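PDB 6MPZ: double Glycine Motif Protease domain from AMS/PCAT Transporter from Lachnospiraceae bacterium C6A11, which probably cleaves the leader peptide from lantibiotic precursors after a double-glycine motif, as a C39-family cysteine protease coupled to peptide export. Local coordinates for residues Y71-K76 with L139-T144; A14-I19 with L36-K41; A29-M34 with N116-G121. All blocks are in the same frame, centred on the assembly; numbering follows the deposited sequence.

Contact 1. Residues Y71-K76 with L139-T144; sequences YGLEAK and LIFKPT
Strands 74-76 and 139-142 run antiparallel, their axes approaching to 4.8 Å at 161°. Two hydrogen-bonded pairs flank one non-hydrogen-bonded pair, Ala75 with Phe141. Between Lys76 and Ile140 the bonds are nearly straight, Lys76 N to Ile140 O at 3.0 Å and Ile140 N to Lys76 O at 2.9 Å. The Glu74-Lys142 pair is more bent: Glu74 N reaches Lys142 O at 2.7 Å with only 137° at the hydrogen. The Phe141 CA-H adds a C-H...O contact to Glu74 O.

This is the edge of the six-stranded antiparallel sheet of the peptidase C39 fold, strand 74-79 being outermost within the chain. The chain enters this strand from helix 61-70 through a Schellman motif with Gly72, at positive phi (94°), as C-prime residue.

On the face turned to the helices, the CD1-CE1 side of the Phe141 ring lies against the Ala75 methyl, CB to CD1 3.6 Å. With CG anti to its carbonyl carbon, the ring meets Ala68 and Val35 of helices 61-70 and 27-38. The other face carries Glu74 and Lys142 side by side, pointing the same way, with OE1 4.0 Å from Lys142 CG. Glu74 OE2 turns to Lys76, two residues along its own strand, in a 3.2 Å salt bridge to NZ whose hydrogen-bond component is weak; OE1 has a long, weak ion pair with Arg146.

Contact 2. Residues A14-I19 with L36-K41; sequences AKVPVI and LAYYKK
Ala14 starts the contact by directing its methyl group at the ring of Tyr38, CB lying 3.7 Å from CE1 in an oblique approach. Its backbone is hydrogen-bonded to Lys106, which ties this end of the extended segment to strand 101-109. At Lys15 the backbone does the touching: the carbonyl O sits at the edge of the Tyr38 ring, in its plane, 3.3 Å from CD1, while the long side chain leads away from the helix.

Val16 comes next, its side chain crossing that of Tyr38 at about a right angle. CG2, anti to the valine carbonyl carbon, is the branch that meets the ring, 4.1 Å from CD1. Three consecutive residues thus line the CD1-CE1 side of one tyrosine, whose CG is anti to its backbone N (chi1 174°), so that the ring extends alongside the incoming chain. Its hydroxyl is hydrogen-bonded to Gln7 O, which gives the polar end a backbone partner and tethers the tip of the side chain.

Pro17 then passes Ala37, the residue just before Tyr38, with CG 3.8 Å from the Ala37 methyl. No hydrogen bond joins the two segments, and the grip is almost wholly apolar. Beyond these residues the helix ends in a Schellman motif: Lys40 has positive phi (58°), and Lys41 N returns to Leu36 O at 2.8 Å. The arrangement is that of an extended N-terminal arm laid along the last turn of helix 27-38, the long helix of this papain-like (clan CA) C39 peptidase domain.

Contact 3. Residues A29-M34 with N116-G121; sequences AASLAM and NDPAKG
Met34 lays its sulfur against the CB of Asn116, SD to CB 3.4 Å, the two side chains crossing obliquely. With chi1 at -71° and chi2 at -176° the chain first runs straight out from the helix, then bends at chi3 (-84°), which brings the terminal methyl round toward Pro118. CE ends 4.1 Å from Pro118 CG and also lies near the carbonyl O of Asn116. The amide of Asn116 is held from outside the two segments: ND2 donates to Val16 O and OD1 accepts from Lys106 NZ, so this buried polar group has partners at both ends.

Pro118 is the other main point of contact. Its CB meets the Ala30 methyl at 3.8 Å, one helical turn before Met34, while CG lies 3.5 Å from Ser31 OG. That hydroxyl is satisfied within the helix by Cys27 O, and no hydrogen bond crosses between the segments.

Helix 27-38 here packs on the end of strand 112-117, the helix-to-sheet interface of a papain-like cysteine peptidase. Cys27 at the start of the helix, His101 and Asp117 have the geometry of a Cys-His-Asp catalytic triad, consistent with the C39 family.

Asp117 points away from the helix, and its OD1 is hydrogen-bonded to His101 NE2. The same oxygen accepts Ala119 N at 2.8 Å in an Asx turn, approached from above the carboxylate plane. Two donors on one oxygen would probably stabilise the carboxylate's negative charge. Asp117 O in turn receives both Lys120 N and Gly121 N, at 3.0 and 2.7 Å; two residues thus pair with a single one across the turn, a classic beta bulge at the strand end.

Helix 27-38 is common to contacts 2 and 3, whose centres lie about 10 Å apart; contact 3 uses its middle and contact 2 its C-terminal end. They are joined directly by the Val16-Asn116 hydrogen bond and by Pro17 O, which packs on Met34 CG. Contacts 1 and 3 reach the same antiparallel sheet, about 17 Å apart between centres and on opposite sides of the chain's centre. Contact 1 meets contact 2 where Pro143 packs on Tyr39. Along the chain, contact 2 closes before contact 1 opens, whereas contact 3 interleaves with both. The helix carrying the putative nucleophile is thereby tied to the N-terminal arm and the sheet within one domain.

Contact 1. Residues Y71-K76 with L139-T144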
loop_
_atom_site.group_PDB
_atom_site.type_symbol
_atom_site.label_atom_id
_atom_site.label_comp_id
_atom_site.label_asym_id
_atom_site.label_seq_id
_atom_site.Cartn_x
_atom_site.Cartn_y
_atom_site.Cartn_z
ATOM N N TYR A 71 11.064 8.893 -4.741
ATOM C CA TYR A 71 12.033 7.985 -4.095
ATOM C C TYR A 71 12.558 6.868 -5.007
ATOM O O TYR A 71 13.191 5.935 -4.522
ATOM C CB TYR A 71 11.420 7.339 -2.850
ATOM C CG TYR A 71 10.908 8.288 -1.793
ATOM C CD1 TYR A 71 11.646 9.411 -1.389
ATOM C CD2 TYR A 71 9.692 8.019 -1.140
ATOM C CE1 TYR A 71 11.178 10.256 -0.398
ATOM C CE2 TYR A 71 9.205 8.858 -0.147
ATOM C CZ TYR A 71 9.948 9.968 0.228
ATOM O OH TYR A 71 9.430 10.767 1.233
ATOM N N GLY A 72 12.281 6.930 -6.311
ATOM C CA GLY A 72 12.888 5.999 -7.279
ATOM C C GLY A 72 12.089 4.749 -7.631
ATOM O O GLY A 72 12.546 3.931 -8.415
ATOM N N LEU A 73 10.888 4.606 -7.073
ATOM C CA LEU A 73 10.011 3.505 -7.430
ATOM C C LEU A 73 9.081 3.892 -8.568
ATOM O O LEU A 73 8.554 4.998 -8.610
ATOM C CB LEU A 73 9.174 3.084 -6.209
ATOM C CG LEU A 73 9.920 2.538 -4.995
ATOM C CD1 LEU A 73 8.933 2.312 -3.867
ATOM C CD2 LEU A 73 10.611 1.248 -5.359
ATOM N N GLU A 74 8.868 2.968 -9.489
ATOM C CA GLU A 74 7.784 3.113 -10.433
ATOM C C GLU A 74 6.509 2.760 -9.653
ATOM O O GLU A 74 6.495 1.797 -8.870
ATOM C CB GLU A 74 7.974 2.183 -11.617
ATOM C CG GLU A 74 7.091 2.549 -12.778
ATOM C CD GLU A 74 6.609 1.351 -13.562
ATOM O OE1 GLU A 74 7.449 0.528 -13.992
ATOM O OE2 GLU A 74 5.378 1.250 -13.729
ATOM N N ALA A 75 5.460 3.550 -9.839
ATOM C CA ALA A 75 4.229 3.421 -9.092
ATOM C C ALA A 75 2.965 3.668 -9.952
ATOM O O ALA A 75 2.824 4.743 -10.565
ATOM C CB ALA A 75 4.266 4.406 -7.928
ATOM N N LYS A 76 2.019 2.724 -9.888
ATOM C CA LYS A 76 0.768 2.800 -10.628
ATOM C C LYS A 76 -0.424 2.448 -9.744
ATOM O O LYS A 76 -0.318 1.609 -8.875
ATOM C CB LYS A 76 0.828 1.856 -11.817
ATOM C CG LYS A 76 1.741 2.376 -12.933
ATOM C CD LYS A 76 1.635 1.575 -14.222
ATOM C CE LYS A 76 2.405 0.254 -14.195
ATOM N NZ LYS A 76 3.097 -0.096 -15.486
ATOM N N LEU A 139 -2.276 0.165 -4.994
ATOM C CA LEU A 139 -1.120 0.861 -5.510
ATOM C C LEU A 139 -0.027 -0.180 -5.605
ATOM O O LEU A 139 0.259 -0.830 -4.635
ATOM C CB LEU A 139 -0.729 2.030 -4.588
ATOM C CG LEU A 139 -1.902 2.937 -4.109
ATOM C CD1 LEU A 139 -1.451 3.960 -3.067
ATOM C CD2 LEU A 139 -2.645 3.586 -5.271
ATOM N N ILE A 140 0.582 -0.265 -6.793
ATOM C CA ILE A 140 1.440 -1.323 -7.241
ATOM C C ILE A 140 2.782 -0.667 -7.548
ATOM O O ILE A 140 2.825 0.403 -8.171
ATOM C CB ILE A 140 0.812 -1.992 -8.492
ATOM C CG1 ILE A 140 -0.436 -2.812 -8.097
ATOM C CG2 ILE A 140 1.830 -2.834 -9.278
ATOM C CD1 ILE A 140 -0.106 -4.180 -7.530
ATOM N N PHE A 141 3.867 -1.268 -7.051
ATOM C CA PHE A 141 5.187 -0.648 -7.107
ATOM C C PHE A 141 6.183 -1.597 -7.714
ATOM O O PHE A 141 6.057 -2.811 -7.576
ATOM C CB PHE A 141 5.677 -0.224 -5.713
ATOM C CG PHE A 141 4.724 0.686 -4.985
ATOM C CD1 PHE A 141 4.740 2.055 -5.210
ATOM C CD2 PHE A 141 3.808 0.180 -4.071
ATOM C CE1 PHE A 141 3.854 2.878 -4.556
ATOM C CE2 PHE A 141 2.942 1.019 -3.426
ATOM C CZ PHE A 141 2.965 2.354 -3.655
ATOM N N LYS A 142 7.182 -1.023 -8.371
ATOM C CA LYS A 142 8.220 -1.769 -9.056
ATOM C C LYS A 142 9.479 -0.885 -8.950
ATOM O O LYS A 142 9.373 0.349 -9.017
ATOM C CB LYS A 142 7.787 -2.003 -10.520
ATOM C CG LYS A 142 8.842 -2.300 -11.575
ATOM C CD LYS A 142 8.551 -3.500 -12.495
ATOM C CE LYS A 142 9.085 -4.765 -11.826
ATOM N NZ LYS A 142 8.983 -6.029 -12.612
ATOM N N PRO A 143 10.665 -1.497 -8.766
ATOM C CA PRO A 143 11.899 -0.717 -8.790
ATOM C C PRO A 143 12.270 -0.117 -10.156
ATOM O O PRO A 143 11.735 -0.519 -11.187
ATOM C CB PRO A 143 12.983 -1.709 -8.337
ATOM C CG PRO A 143 12.370 -3.019 -8.369
ATOM C CD PRO A 143 10.906 -2.862 -8.297
ATOM N N THR A 144 13.293 0.736 -10.138
ATOM C CA THR A 144 13.385 2.005 -10.895
ATOM C C THR A 144 13.507 1.928 -12.417
ATOM O O THR A 144 12.552 2.254 -13.102
ATOM C CB THR A 144 14.550 2.906 -10.371
ATOM O OG1 THR A 144 15.705 2.763 -11.198
ATOM C CG2 THR A 144 14.972 2.620 -8.894
#

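Contact 2. Residues A14-I19 with L36-K41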
loop_
_atom_site.group_PDB
_atom_site.type_symbol
_atom_site.label_atom_id
_atom_site.label_comp_id
_atom_site.label_asym_id
_atom_site.label_seq_id
_atom_site.Cartn_x
_atom_site.Cartn_y
_atom_site.Cartn_z
ATOM N N ALA A 14 5.407 -11.476 0.545
ATOM C CA ALA A 14 6.593 -10.622 0.728
ATOM C C ALA A 14 6.864 -10.503 2.227
ATOM O O ALA A 14 5.922 -10.387 3.043
ATOM C CB ALA A 14 6.374 -9.242 0.147
ATOM N N LYS A 15 8.154 -10.585 2.604
ATOM C CA LYS A 15 8.565 -10.327 3.965
ATOM C C LYS A 15 8.705 -8.817 4.106
ATOM O O LYS A 15 9.560 -8.243 3.509
ATOM C CB LYS A 15 9.859 -11.066 4.313
ATOM C CG LYS A 15 9.593 -12.557 4.566
ATOM C CD LYS A 15 10.849 -13.409 4.658
ATOM C CE LYS A 15 11.585 -13.178 5.983
ATOM N NZ LYS A 15 12.760 -14.079 6.108
ATOM N N VAL A 16 7.834 -8.201 4.892
ATOM C CA VAL A 16 7.791 -6.729 5.029
ATOM C C VAL A 16 7.789 -6.354 6.495
ATOM O O VAL A 16 6.935 -6.821 7.246
ATOM C CB VAL A 16 6.514 -6.099 4.377
ATOM C CG1 VAL A 16 6.568 -4.579 4.417
ATOM C CG2 VAL A 16 6.374 -6.542 2.924
ATOM N N PRO A 17 8.713 -5.460 6.898
ATOM C CA PRO A 17 8.756 -5.072 8.296
ATOM C C PRO A 17 7.522 -4.294 8.717
ATOM O O PRO A 17 6.944 -3.562 7.889
ATOM C CB PRO A 17 10.012 -4.219 8.397
ATOM C CG PRO A 17 10.396 -3.856 7.018
ATOM C CD PRO A 17 9.770 -4.815 6.085
ATOM N N VAL A 18 7.100 -4.498 9.965
ATOM C CA VAL A 18 6.014 -3.746 10.566
ATOM C C VAL A 18 6.429 -2.324 11.057
ATOM O O VAL A 18 7.346 -2.208 11.853
ATOM C CB VAL A 18 5.435 -4.547 11.755
ATOM C CG1 VAL A 18 4.408 -3.722 12.561
ATOM C CG2 VAL A 18 4.831 -5.842 11.237
ATOM N N ILE A 19 5.752 -1.268 10.551
ATOM C CA ILE A 19 5.863 0.129 11.044
ATOM C C ILE A 19 4.472 0.580 11.437
ATOM O O ILE A 19 3.550 0.495 10.617
ATOM C CB ILE A 19 6.390 1.105 9.987
ATOM C CG1 ILE A 19 7.793 0.736 9.584
ATOM C CG2 ILE A 19 6.407 2.545 10.521
ATOM C CD1 ILE A 19 8.366 1.521 8.421
ATOM N N LEU A 36 8.922 1.174 1.135
ATOM C CA LEU A 36 10.294 1.675 1.037
ATOM C C LEU A 36 11.334 0.789 1.756
ATOM O O LEU A 36 12.398 0.492 1.203
ATOM C CB LEU A 36 10.363 3.117 1.562
ATOM C CG LEU A 36 9.670 4.133 0.618
ATOM C CD1 LEU A 36 9.407 5.471 1.333
ATOM C CD2 LEU A 36 10.481 4.334 -0.681
ATOM N N ALA A 37 10.985 0.338 2.965
ATOM C CA ALA A 37 11.831 -0.544 3.757
ATOM C C ALA A 37 12.031 -1.916 3.098
ATOM O O ALA A 37 13.112 -2.459 3.182
ATOM C CB ALA A 37 11.258 -0.684 5.166
ATOM N N TYR A 38 11.002 -2.447 2.412
ATOM C CA TYR A 38 11.118 -3.701 1.645
ATOM C C TYR A 38 12.205 -3.570 0.566
ATOM O O TYR A 38 12.979 -4.515 0.343
ATOM C CB TYR A 38 9.770 -4.100 1.009
ATOM C CG TYR A 38 9.817 -5.306 0.086
ATOM C CD1 TYR A 38 9.723 -6.617 0.587
ATOM C CD2 TYR A 38 9.993 -5.151 -1.285
ATOM C CE1 TYR A 38 9.760 -7.732 -0.276
ATOM C CE2 TYR A 38 10.047 -6.251 -2.159
ATOM C CZ TYR A 38 9.958 -7.532 -1.668
ATOM O OH TYR A 38 9.979 -8.578 -2.570
ATOM N N TYR A 39 12.259 -2.412 -0.095
ATOM C CA TYR A 39 13.271 -2.159 -1.160
ATOM C C TYR A 39 14.563 -1.555 -0.599
ATOM O O TYR A 39 15.466 -1.219 -1.369
ATOM C CB TYR A 39 12.690 -1.254 -2.250
ATOM C CG TYR A 39 11.604 -1.926 -3.055
ATOM C CD1 TYR A 39 11.929 -2.857 -4.037
ATOM C CD2 TYR A 39 10.239 -1.647 -2.826
ATOM C CE1 TYR A 39 10.932 -3.491 -4.790
ATOM C CE2 TYR A 39 9.245 -2.277 -3.554
ATOM C CZ TYR A 39 9.590 -3.201 -4.541
ATOM O OH TYR A 39 8.630 -3.853 -5.279
ATOM N N LYS A 40 14.648 -1.454 0.735
ATOM C CA LYS A 40 15.783 -0.866 1.442
ATOM C C LYS A 40 16.062 0.586 1.018
ATOM O O LYS A 40 17.209 0.990 0.932
ATOM C CB LYS A 40 17.032 -1.766 1.333
ATOM C CG LYS A 40 16.889 -3.068 2.147
ATOM C CD LYS A 40 17.588 -4.287 1.618
ATOM C CE LYS A 40 19.080 -4.275 1.811
ATOM N NZ LYS A 40 19.547 -5.689 1.883
ATOM N N LYS A 41 15.002 1.349 0.749
ATOM C CA LYS A 41 15.109 2.805 0.517
ATOM C C LYS A 41 14.856 3.483 1.819
ATOM O O LYS A 41 13.737 3.518 2.308
ATOM C CB LYS A 41 14.167 3.287 -0.577
ATOM C CG LYS A 41 14.648 2.830 -1.952
ATOM C CD LYS A 41 13.527 2.937 -2.974
ATOM C CE LYS A 41 13.940 2.375 -4.326
ATOM N NZ LYS A 41 15.028 3.220 -4.906
#

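Contact 3. Residues A29-M34 with N116-G121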
loop_
_atom_site.group_PDB
_atom_site.type_symbol
_atom_site.label_atom_id
_atom_site.label_comp_id
_atom_site.label_asym_id
_atom_site.label_seq_id
_atom_site.Cartn_x
_atom_site.Cartn_y
_atom_site.Cartn_z
ATOM N N ALA A 29 1.296 7.189 5.007
ATOM C CA ALA A 29 2.731 7.346 5.184
ATOM C C ALA A 29 3.440 6.123 5.792
ATOM O O ALA A 29 4.530 5.751 5.346
ATOM C CB ALA A 29 3.005 8.576 6.039
ATOM N N ALA A 30 2.828 5.527 6.823
ATOM C CA ALA A 30 3.346 4.309 7.412
ATOM C C ALA A 30 3.392 3.177 6.356
ATOM O O ALA A 30 4.380 2.475 6.266
ATOM C CB ALA A 30 2.473 3.903 8.598
ATOM N N SER A 31 2.345 3.082 5.524
ATOM C CA SER A 31 2.234 2.059 4.513
ATOM C C SER A 31 3.328 2.306 3.465
ATOM O O SER A 31 4.011 1.377 3.104
ATOM C CB SER A 31 0.826 2.043 3.838
ATOM O OG SER A 31 -0.207 1.733 4.788
ATOM N N LEU A 32 3.514 3.531 2.983
ATOM C CA LEU A 32 4.637 3.732 2.022
ATOM C C LEU A 32 6.025 3.495 2.699
ATOM O O LEU A 32 6.979 3.099 2.048
ATOM C CB LEU A 32 4.593 5.094 1.398
ATOM C CG LEU A 32 5.715 5.440 0.387
ATOM C CD1 LEU A 32 5.776 4.483 -0.770
ATOM C CD2 LEU A 32 5.454 6.833 -0.153
ATOM N N ALA A 33 6.133 3.747 3.997
ATOM C CA ALA A 33 7.426 3.575 4.706
ATOM C C ALA A 33 7.833 2.092 4.686
ATOM O O ALA A 33 8.975 1.758 4.326
ATOM C CB ALA A 33 7.359 4.137 6.142
ATOM N N MET A 34 6.863 1.220 4.991
ATOM C CA MET A 34 7.003 -0.252 4.880
ATOM C C MET A 34 7.386 -0.707 3.488
ATOM O O MET A 34 8.274 -1.565 3.372
ATOM C CB MET A 34 5.730 -0.966 5.321
ATOM C CG MET A 34 5.506 -0.881 6.775
ATOM S SD MET A 34 4.091 -1.751 7.547
ATOM C CE MET A 34 2.766 -0.602 7.302
ATOM N N ASN A 116 0.169 -5.894 6.747
ATOM C CA ASN A 116 0.721 -5.027 7.816
ATOM C C ASN A 116 -0.202 -3.834 7.877
ATOM O O ASN A 116 -0.197 -2.994 6.990
ATOM C CB ASN A 116 2.171 -4.598 7.485
ATOM C CG ASN A 116 3.202 -5.703 7.771
ATOM O OD1 ASN A 116 2.868 -6.731 8.394
ATOM N ND2 ASN A 116 4.451 -5.519 7.275
ATOM N N ASP A 117 -1.069 -3.843 8.885
ATOM C CA ASP A 117 -2.002 -2.783 9.146
ATOM C C ASP A 117 -1.305 -1.753 10.077
ATOM O O ASP A 117 -0.906 -2.102 11.185
ATOM C CB ASP A 117 -3.247 -3.353 9.833
ATOM C CG ASP A 117 -4.306 -2.294 10.107
ATOM O OD1 ASP A 117 -4.016 -1.065 10.253
ATOM O OD2 ASP A 117 -5.472 -2.692 10.177
ATOM N N PRO A 118 -1.171 -0.479 9.642
ATOM C CA PRO A 118 -0.474 0.520 10.490
ATOM C C PRO A 118 -1.137 0.781 11.852
ATOM O O PRO A 118 -0.467 1.250 12.769
ATOM C CB PRO A 118 -0.465 1.782 9.629
ATOM C CG PRO A 118 -0.737 1.346 8.253
ATOM C CD PRO A 118 -1.525 0.067 8.323
ATOM N N ALA A 119 -2.427 0.475 11.972
ATOM C CA ALA A 119 -3.158 0.565 13.252
ATOM C C ALA A 119 -3.043 -0.668 14.118
ATOM O O ALA A 119 -3.327 -0.589 15.298
ATOM C CB ALA A 119 -4.635 0.859 13.003
ATOM N N LYS A 120 -2.697 -1.825 13.542
ATOM C CA LYS A 120 -2.714 -3.088 14.300
ATOM C C LYS A 120 -1.442 -3.908 14.264
ATOM O O LYS A 120 -1.288 -4.738 15.120
ATOM C CB LYS A 120 -3.925 -3.940 13.869
ATOM C CG LYS A 120 -5.252 -3.285 14.243
ATOM C CD LYS A 120 -6.432 -4.250 14.238
ATOM C CE LYS A 120 -6.841 -4.700 12.840
ATOM N NZ LYS A 120 -7.446 -6.062 12.881
ATOM N N GLY A 121 -0.511 -3.652 13.328
ATOM C CA GLY A 121 0.648 -4.527 13.136
ATOM C C GLY A 121 0.352 -5.597 12.075
ATOM O O GLY A 121 -0.516 -5.414 11.198
#